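Pleckstrin homology domain-containing family A member 8 (Homo sapiens, PDB 5KDI) binds simple glycosphingolipids with its GLTP-fold domain and probably transfers them between membranes. Local coordinates at residues 16-28 with 64-77. The protein carries 2 engineered substitutions. Residues are numbered along the deposited sequence; the frame is centred on the assembly and turned at random.
Engineered in segment 64-77: Ala69 (natural residue Glu), Lys70 (natural residue Glu).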
loop_
_atom_site.group_PDB
_atom_site.type_symbol
_atom_site.label_atom_id
_atom_site.label_comp_id
_atom_site.label_asym_id
_atom_site.label_seq_id
_atom_site.Cartn_x
_atom_site.Cartn_y
_atom_site.Cartn_z
ATOM N N LEU A 16 7.939 -6.590 -14.130
ATOM C CA LEU A 16 7.046 -6.013 -15.039
ATOM C C LEU A 16 6.965 -6.781 -16.358
ATOM O O LEU A 16 7.942 -7.358 -16.837
ATOM C CB LEU A 16 7.387 -4.543 -15.316
ATOM C CG LEU A 16 7.410 -3.623 -14.090
ATOM C CD1 LEU A 16 7.785 -2.192 -14.552
ATOM C CD2 LEU A 16 6.077 -3.652 -13.346
ATOM N N LEU A 17 5.771 -6.739 -16.921
ATOM C CA LEU A 17 5.480 -7.363 -18.239
ATOM C C LEU A 17 5.705 -6.329 -19.369
ATOM O O LEU A 17 6.208 -5.215 -19.119
ATOM C CB LEU A 17 4.056 -8.016 -18.200
ATOM C CG LEU A 17 3.844 -9.060 -17.092
ATOM C CD1 LEU A 17 2.406 -9.522 -17.089
ATOM C CD2 LEU A 17 4.779 -10.292 -17.260
ATOM N N GLU A 18 5.407 -6.726 -20.612
ATOM C CA GLU A 18 5.463 -5.834 -21.774
ATOM C C GLU A 18 4.769 -4.487 -21.440
ATOM O O GLU A 18 3.782 -4.426 -20.736
ATOM C CB GLU A 18 4.792 -6.542 -22.987
ATOM C CG GLU A 18 4.552 -5.722 -24.242
ATOM C CD GLU A 18 3.972 -6.576 -25.382
ATOM O OE1 GLU A 18 3.706 -7.769 -25.156
ATOM O OE2 GLU A 18 3.773 -6.073 -26.515
ATOM N N ASP A 19 5.343 -3.404 -21.958
ATOM C CA ASP A 19 4.851 -2.074 -21.793
ATOM C C ASP A 19 4.660 -1.656 -20.303
ATOM O O ASP A 19 3.656 -1.048 -19.957
ATOM C CB ASP A 19 3.516 -1.913 -22.545
ATOM C CG ASP A 19 3.656 -2.016 -24.060
ATOM O OD1 ASP A 19 4.740 -1.712 -24.606
ATOM O OD2 ASP A 19 2.651 -2.377 -24.722
ATOM N N SER A 20 5.628 -2.005 -19.452
ATOM C CA SER A 20 5.649 -1.715 -18.003
ATOM C C SER A 20 4.425 -2.264 -17.289
ATOM O O SER A 20 3.971 -1.724 -16.278
ATOM C CB SER A 20 5.733 -0.186 -17.774
ATOM O OG SER A 20 6.906 0.344 -18.352
ATOM N N GLY A 21 3.850 -3.350 -17.815
ATOM C CA GLY A 21 2.653 -3.917 -17.220
ATOM C C GLY A 21 2.876 -4.465 -15.827
ATOM O O GLY A 21 3.780 -5.269 -15.631
ATOM N N ILE A 22 2.027 -4.061 -14.866
ATOM C CA ILE A 22 2.167 -4.512 -13.478
ATOM C C ILE A 22 1.241 -5.716 -13.335
ATOM O O ILE A 22 0.021 -5.598 -13.410
ATOM C CB ILE A 22 1.760 -3.398 -12.470
ATOM C CG1 ILE A 22 2.614 -2.103 -12.721
ATOM C CG2 ILE A 22 1.756 -3.943 -11.043
ATOM C CD1 ILE A 22 2.095 -0.817 -12.049
ATOM N N PRO A 23 1.841 -6.898 -13.077
ATOM C CA PRO A 23 1.025 -8.125 -12.937
ATOM C C PRO A 23 -0.027 -7.959 -11.817
ATOM O O PRO A 23 0.324 -7.620 -10.652
ATOM C CB PRO A 23 2.068 -9.192 -12.569
ATOM C CG PRO A 23 3.342 -8.674 -13.074
ATOM C CD PRO A 23 3.283 -7.189 -12.924
ATOM N N THR A 24 -1.270 -8.329 -12.122
ATOM C CA THR A 24 -2.369 -8.067 -11.184
ATOM C C THR A 24 -2.265 -8.848 -9.872
ATOM O O THR A 24 -2.352 -8.242 -8.825
ATOM C CB THR A 24 -3.687 -8.436 -11.867
ATOM O OG1 THR A 24 -3.767 -7.670 -13.101
ATOM C CG2 THR A 24 -4.918 -8.156 -10.966
ATOM N N GLU A 25 -2.122 -10.189 -9.936
ATOM C CA GLU A 25 -2.142 -10.988 -8.693
ATOM C C GLU A 25 -1.005 -10.625 -7.778
ATOM O O GLU A 25 -1.188 -10.484 -6.569
ATOM C CB GLU A 25 -2.170 -12.507 -8.912
ATOM C CG GLU A 25 -3.258 -13.062 -9.811
ATOM C CD GLU A 25 -3.294 -14.640 -9.791
ATOM O OE1 GLU A 25 -2.604 -15.291 -8.935
ATOM O OE2 GLU A 25 -3.978 -15.234 -10.681
ATOM N N ALA A 26 0.199 -10.511 -8.321
ATOM C CA ALA A 26 1.359 -10.201 -7.485
ATOM C C ALA A 26 1.239 -8.843 -6.798
ATOM O O ALA A 26 1.575 -8.689 -5.621
ATOM C CB ALA A 26 2.664 -10.319 -8.277
ATOM N N PHE A 27 0.765 -7.845 -7.525
ATOM C CA PHE A 27 0.535 -6.538 -6.946
ATOM C C PHE A 27 -0.442 -6.607 -5.782
ATOM O O PHE A 27 -0.212 -6.018 -4.732
ATOM C CB PHE A 27 0.129 -5.539 -8.036
ATOM C CG PHE A 27 -0.027 -4.137 -7.506
ATOM C CD1 PHE A 27 1.072 -3.288 -7.514
ATOM C CD2 PHE A 27 -1.217 -3.669 -7.036
ATOM C CE1 PHE A 27 0.974 -2.013 -7.052
ATOM C CE2 PHE A 27 -1.340 -2.343 -6.591
ATOM C CZ PHE A 27 -0.241 -1.548 -6.595
ATOM N N LEU A 28 -1.584 -7.273 -5.997
ATOM C CA LEU A 28 -2.616 -7.342 -4.976
ATOM C C LEU A 28 -2.084 -8.108 -3.748
ATOM O O LEU A 28 -2.439 -7.800 -2.605
ATOM C CB LEU A 28 -3.886 -7.916 -5.522
ATOM C CG LEU A 28 -4.601 -7.057 -6.600
ATOM C CD1 LEU A 28 -5.842 -7.809 -7.068
ATOM C CD2 LEU A 28 -4.988 -5.687 -6.058
ATOM N N TYR A 64 -10.684 -8.849 -12.179
ATOM C CA TYR A 64 -9.614 -9.731 -12.637
ATOM C C TYR A 64 -10.134 -11.146 -12.955
ATOM O O TYR A 64 -9.891 -11.692 -14.067
ATOM C CB TYR A 64 -8.502 -9.808 -11.600
ATOM C CG TYR A 64 -7.465 -10.843 -11.891
ATOM C CD1 TYR A 64 -6.688 -10.772 -13.030
ATOM C CD2 TYR A 64 -7.196 -11.837 -10.969
ATOM C CE1 TYR A 64 -5.706 -11.727 -13.289
ATOM C CE2 TYR A 64 -6.219 -12.794 -11.237
ATOM C CZ TYR A 64 -5.471 -12.721 -12.381
ATOM O OH TYR A 64 -4.494 -13.647 -12.652
ATOM N N ILE A 65 -10.834 -11.741 -11.965
ATOM C CA ILE A 65 -11.240 -13.143 -12.038
ATOM C C ILE A 65 -12.270 -13.447 -13.138
ATOM O O ILE A 65 -12.482 -14.604 -13.552
ATOM C CB ILE A 65 -11.729 -13.709 -10.685
ATOM C CG1 ILE A 65 -13.034 -13.030 -10.217
ATOM C CG2 ILE A 65 -10.603 -13.698 -9.657
ATOM C CD1 ILE A 65 -13.565 -13.643 -8.905
ATOM N N THR A 66 -12.877 -12.380 -13.626
ATOM C CA THR A 66 -13.825 -12.444 -14.706
ATOM C C THR A 66 -13.164 -12.885 -16.044
ATOM O O THR A 66 -13.851 -13.463 -16.939
ATOM C CB THR A 66 -14.381 -10.986 -14.711
ATOM O OG1 THR A 66 -15.735 -10.965 -14.283
ATOM C CG2 THR A 66 -14.085 -10.184 -15.954
ATOM N N ASN A 67 -11.864 -12.578 -16.185
ATOM C CA ASN A 67 -11.099 -12.882 -17.436
ATOM C C ASN A 67 -9.629 -12.732 -17.220
ATOM O O ASN A 67 -9.034 -11.729 -17.545
ATOM C CB ASN A 67 -11.604 -12.060 -18.643
ATOM C CG ASN A 67 -11.074 -12.581 -19.992
ATOM O OD1 ASN A 67 -10.057 -13.282 -20.068
ATOM N ND2 ASN A 67 -11.790 -12.238 -21.066
ATOM N N LYS A 68 -9.036 -13.716 -16.573
ATOM C CA LYS A 68 -7.660 -13.538 -16.126
ATOM C C LYS A 68 -6.649 -13.320 -17.271
ATOM O O LYS A 68 -5.642 -12.619 -17.089
ATOM C CB LYS A 68 -7.221 -14.704 -15.214
ATOM C CG LYS A 68 -7.954 -14.812 -13.903
ATOM C CD LYS A 68 -7.348 -15.955 -13.079
ATOM C CE LYS A 68 -8.410 -16.592 -12.324
ATOM N NZ LYS A 68 -8.011 -17.905 -11.736
ATOM N N ALA A 69 -6.876 -13.993 -18.402
ATOM C CA ALA A 69 -6.041 -13.874 -19.585
ATOM C C ALA A 69 -6.069 -12.464 -20.139
ATOM O O ALA A 69 -5.074 -11.972 -20.640
ATOM C CB ALA A 69 -6.494 -14.883 -20.682
ATOM N N LYS A 70 -7.239 -11.863 -20.117
ATOM C CA LYS A 70 -7.413 -10.508 -20.549
ATOM C C LYS A 70 -6.833 -9.498 -19.567
ATOM O O LYS A 70 -6.352 -8.453 -19.982
ATOM C CB LYS A 70 -8.888 -10.240 -20.806
ATOM C CG LYS A 70 -9.172 -8.867 -21.354
ATOM C CD LYS A 70 -10.661 -8.721 -21.622
ATOM C CE LYS A 70 -10.967 -7.532 -22.541
ATOM N NZ LYS A 70 -10.042 -7.406 -23.716
ATOM N N PHE A 71 -6.868 -9.818 -18.286
ATOM C CA PHE A 71 -6.608 -8.824 -17.224
ATOM C C PHE A 71 -5.316 -9.136 -16.455
ATOM O O PHE A 71 -5.239 -8.998 -15.234
ATOM C CB PHE A 71 -7.844 -8.783 -16.283
ATOM C CG PHE A 71 -9.087 -8.256 -16.950
ATOM C CD1 PHE A 71 -9.035 -7.144 -17.799
ATOM C CD2 PHE A 71 -10.298 -8.824 -16.671
ATOM C CE1 PHE A 71 -10.170 -6.678 -18.341
ATOM C CE2 PHE A 71 -11.450 -8.351 -17.211
ATOM C CZ PHE A 71 -11.406 -7.260 -18.030
ATOM N N THR A 72 -4.293 -9.529 -17.199
ATOM C CA THR A 72 -3.027 -9.910 -16.632
ATOM C C THR A 72 -2.263 -8.789 -15.930
ATOM O O THR A 72 -1.433 -9.057 -15.041
ATOM C CB THR A 72 -2.075 -10.500 -17.695
ATOM O OG1 THR A 72 -1.895 -9.544 -18.735
ATOM C CG2 THR A 72 -2.652 -11.838 -18.280
ATOM N N THR A 73 -2.636 -7.546 -16.246
ATOM C CA THR A 73 -2.034 -6.416 -15.634
ATOM C C THR A 73 -3.062 -5.409 -15.142
ATOM O O THR A 73 -4.199 -5.363 -15.592
ATOM C CB THR A 73 -1.063 -5.696 -16.558
ATOM O OG1 THR A 73 -1.809 -5.100 -17.607
ATOM C CG2 THR A 73 0.004 -6.650 -17.114
ATOM N N LEU A 74 -2.614 -4.572 -14.222
ATOM C CA LEU A 74 -3.464 -3.484 -13.727
ATOM C C LEU A 74 -3.897 -2.574 -14.868
ATOM O O LEU A 74 -5.056 -2.088 -14.898
ATOM C CB LEU A 74 -2.749 -2.718 -12.634
ATOM C CG LEU A 74 -2.288 -3.411 -11.328
ATOM C CD1 LEU A 74 -1.504 -2.482 -10.401
ATOM C CD2 LEU A 74 -3.444 -4.124 -10.633
ATOM N N GLN A 75 -2.963 -2.242 -15.737
ATOM C CA GLN A 75 -3.266 -1.359 -16.840
ATOM C C GLN A 75 -4.355 -1.906 -17.776
ATOM O O GLN A 75 -5.240 -1.199 -18.233
ATOM C CB GLN A 75 -2.042 -0.960 -17.634
ATOM C CG GLN A 75 -0.978 -0.200 -16.844
ATOM C CD GLN A 75 0.157 -1.079 -16.279
ATOM O OE1 GLN A 75 -0.083 -2.204 -15.775
ATOM N NE2 GLN A 75 1.387 -0.566 -16.402
ATOM N N LYS A 76 -4.311 -3.235 -18.021
ATOM C CA LYS A 76 -5.326 -3.886 -18.828
ATOM C C LYS A 76 -6.699 -3.772 -18.208
ATOM O O LYS A 76 -7.691 -3.551 -18.920
ATOM C CB LYS A 76 -4.941 -5.320 -19.126
ATOM C CG LYS A 76 -3.786 -5.436 -20.136
ATOM C CD LYS A 76 -3.359 -6.897 -20.288
ATOM C CE LYS A 76 -2.262 -7.112 -21.292
ATOM N NZ LYS A 76 -2.723 -6.913 -22.689
ATOM N N ILE A 77 -6.780 -3.877 -16.883
ATOM C CA ILE A 77 -8.056 -3.701 -16.210
ATOM C C ILE A 77 -8.556 -2.250 -16.348
ATOM O O ILE A 77 -9.710 -2.034 -16.741
ATOM C CB ILE A 77 -7.970 -4.096 -14.715
ATOM C CG1 ILE A 77 -7.643 -5.614 -14.575
ATOM C CG2 ILE A 77 -9.283 -3.716 -13.995
ATOM C CD1 ILE A 77 -7.301 -6.154 -13.212
HETATM O O HOH W 1 -1.585 -11.796 -12.345
#
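Pro23 and Thr73, each just before its helix, face one another in a single beta bridge with their CA atoms 4.4 Å apart: Leu74 N donates to Ile22 O, and Thr24 N to Thr72 O. Thr73 OG1 caps the second helix by accepting from Lys76 N. The amide of Gln75 extends this backbone pairing. The bend at chi2 (95°) turns it to the loop at Ser20-Ile22, across Ile22 at about a right angle, where OE1 takes Ile22 N on an in-plane lone pair (3.0 Å, nearly straight) and NE2 gives to Ser20 O from above that carbonyl's plane (2.8 Å). Two bonds thus fix the amide's rotation. With chi1 of Thr24 at -56°, OG1 lies beside the backbone N and donates to Phe71 O (2.9 Å), while CG2, anti to that N, rests over a face of the Tyr64 ring, a CH-pi contact. The Tyr64 hydroxyl donates to Glu25 OE2 (2.6 Å) on the anti side of a carboxylate turned 77° from the ring. Deeper in, Leu74 CD1 sits over a face of Phe27, 3.6 Å from the ring centroid, and also meets Ile22 CG2. The contact joins the starts of helices 24-32 and 74-83 at the periphery of the all-helical GLTP fold; the side chain of Phe27 is about 11 Å from the bound glycolipid. Phe27 continues inward to Leu97 and Leu104 of helix 93-115, and Gln75 touches Ile195 of helix 172-202.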